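Local coordinates for protein DNA polymerase (Pyrobaculum calidifontis, PDB 5MDN) that probably catalyses template-directed DNA synthesis, adding nucleotides from deoxyribonucleoside triphosphates to a growing strand with release of diphosphate, as a family B DNA polymerase, at residues 592-597 against 608-613. Numbering follows the deposited sequence.
Sequences DYERVL and LLRDGR
The guanidinium of R610 has the backbone of E594 over one face, with CA 3.9 Å above the plane, while the carboxylate of D592 comes to its edge. The two charged planes are turned 67° apart, so the salt bridge is no flat, two-pronged pairing: R610 NE makes weak bonds to both oxygens, the shorter at 3.3 Å to D592 OD2. R610 gets there by a bend at chi2 (-73°), and D592 meets it with CG anti to its own backbone N; NH2 of R610 has a second acidic partner in D415. The Y593 ring has the carbonyl carbon of L608 at its edge and the methyl CD2 of L609 lying obliquely to it, 3.6 Å from CE1; the two side chains run side by side, and the tyrosine hydroxyl goes on to D615. Within 608-613, the R613 guanidinium carries CD1 of L609 on one face and the D611 carboxylate at its edge, where D611 OD2 accepts from R613 NE through its syn lone pair.

Across the contact the backbones are tied by two bonds. E594 N donates to L608 O almost exactly along the C=O axis (179°), and L608 N returns a bond to R595 O at 2.9 Å. Beyond them the extended side chain of E594 lies alongside L608, whose CD2 is 4.0 Å from OE1.

The chain turns a corner at E594, and the hairpin partner 605-609 is bonded on there. Past it, a type I turn from L609 to G612, with an Asx turn at D611, leads into 614-617. Away from the bound magnesium, this is the edge of the palm sheet of a family B polymerase, where its outermost strand 588-593 passes into the separate four-stranded antiparallel sheet with the 595-598/605-609 hairpin.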
# COMPACT_ATOMS: atom_id res chain seq x y z
N ASP A 592 11.88 -6.11 19.61
CA ASP A 592 12.35 -6.27 20.99
C ASP A 592 11.56 -5.29 21.84
O ASP A 592 11.89 -4.10 21.90
CB ASP A 592 13.85 -6.04 21.10
CG ASP A 592 14.37 -6.21 22.52
OD1 ASP A 592 13.62 -6.71 23.38
OD2 ASP A 592 15.54 -5.85 22.77
N TYR A 593 10.52 -5.78 22.51
CA TYR A 593 9.64 -4.94 23.31
C TYR A 593 10.11 -4.92 24.77
O TYR A 593 10.42 -5.97 25.34
CB TYR A 593 8.20 -5.43 23.24
CG TYR A 593 7.53 -5.24 21.90
CD1 TYR A 593 7.37 -3.98 21.35
CD2 TYR A 593 7.04 -6.33 21.19
CE1 TYR A 593 6.75 -3.80 20.13
CE2 TYR A 593 6.41 -6.16 19.97
CZ TYR A 593 6.28 -4.90 19.44
OH TYR A 593 5.66 -4.73 18.22
N GLU A 594 10.15 -3.72 25.35
CA GLU A 594 10.38 -3.62 26.79
C GLU A 594 9.18 -4.12 27.58
O GLU A 594 9.34 -4.77 28.62
CB GLU A 594 10.70 -2.17 27.15
CG GLU A 594 11.11 -1.96 28.60
CD GLU A 594 11.53 -0.53 28.88
OE1 GLU A 594 11.68 0.25 27.91
OE2 GLU A 594 11.73 -0.18 30.06
N ARG A 595 7.97 -3.85 27.09
CA ARG A 595 6.75 -4.32 27.72
C ARG A 595 5.66 -4.44 26.66
O ARG A 595 5.67 -3.72 25.66
CB ARG A 595 6.32 -3.38 28.86
CG ARG A 595 5.71 -4.11 30.05
CD ARG A 595 5.84 -3.33 31.36
NE ARG A 595 7.23 -3.15 31.76
CZ ARG A 595 7.89 -1.99 31.71
NH1 ARG A 595 7.30 -0.89 31.28
NH2 ARG A 595 9.16 -1.95 32.11
N VAL A 596 4.73 -5.36 26.89
CA VAL A 596 3.66 -5.68 25.94
C VAL A 596 2.36 -5.83 26.72
O VAL A 596 2.34 -6.38 27.82
CB VAL A 596 3.96 -6.96 25.13
CG1 VAL A 596 2.78 -7.34 24.25
CG2 VAL A 596 5.20 -6.79 24.29
N LEU A 597 1.27 -5.34 26.13
CA LEU A 597 -0.06 -5.42 26.73
C LEU A 597 -1.02 -6.09 25.76
O LEU A 597 -1.36 -5.51 24.72
CB LEU A 597 -0.55 -4.02 27.11
CG LEU A 597 -2.03 -3.90 27.46
CD1 LEU A 597 -2.37 -4.69 28.72
CD2 LEU A 597 -2.37 -2.43 27.63
N LEU A 608 6.00 -1.56 23.74
CA LEU A 608 6.93 -0.47 24.00
C LEU A 608 8.32 -0.91 23.55
O LEU A 608 8.90 -1.83 24.13
CB LEU A 608 6.92 -0.09 25.48
CG LEU A 608 7.94 0.94 25.96
CD1 LEU A 608 7.75 2.27 25.25
CD2 LEU A 608 7.84 1.12 27.47
N LEU A 609 8.85 -0.25 22.53
CA LEU A 609 10.17 -0.56 22.01
C LEU A 609 11.25 0.05 22.90
O LEU A 609 11.00 0.95 23.70
CB LEU A 609 10.32 -0.07 20.57
CG LEU A 609 9.39 -0.69 19.53
CD1 LEU A 609 9.42 0.11 18.24
CD2 LEU A 609 9.78 -2.14 19.27
N ARG A 610 12.47 -0.47 22.75
CA ARG A 610 13.58 -0.01 23.58
C ARG A 610 13.87 1.47 23.38
O ARG A 610 14.30 2.15 24.32
CB ARG A 610 14.83 -0.84 23.27
CG ARG A 610 14.69 -2.32 23.57
CD ARG A 610 14.69 -2.59 25.07
NE ARG A 610 14.51 -4.01 25.36
CZ ARG A 610 14.31 -4.50 26.58
NH1 ARG A 610 14.25 -3.69 27.63
NH2 ARG A 610 14.16 -5.81 26.76
N ASP A 611 13.65 1.99 22.17
CA ASP A 611 13.87 3.41 21.90
C ASP A 611 12.73 4.30 22.40
O ASP A 611 12.82 5.52 22.26
CB ASP A 611 14.09 3.64 20.40
CG ASP A 611 12.88 3.27 19.56
OD1 ASP A 611 11.94 2.65 20.10
OD2 ASP A 611 12.88 3.59 18.36
N GLY A 612 11.68 3.72 22.97
CA GLY A 612 10.58 4.48 23.53
C GLY A 612 9.34 4.56 22.66
O GLY A 612 8.29 4.99 23.15
N ARG A 613 9.43 4.16 21.39
CA ARG A 613 8.27 4.20 20.51
C ARG A 613 7.27 3.12 20.88
O ARG A 613 7.63 1.95 21.06
CB ARG A 613 8.71 4.03 19.05
CG ARG A 613 9.35 5.25 18.43
CD ARG A 613 9.73 4.97 16.99
NE ARG A 613 10.69 3.87 16.89
CZ ARG A 613 10.80 3.06 15.85
NH1 ARG A 613 10.01 3.21 14.80
NH2 ARG A 613 11.71 2.09 15.86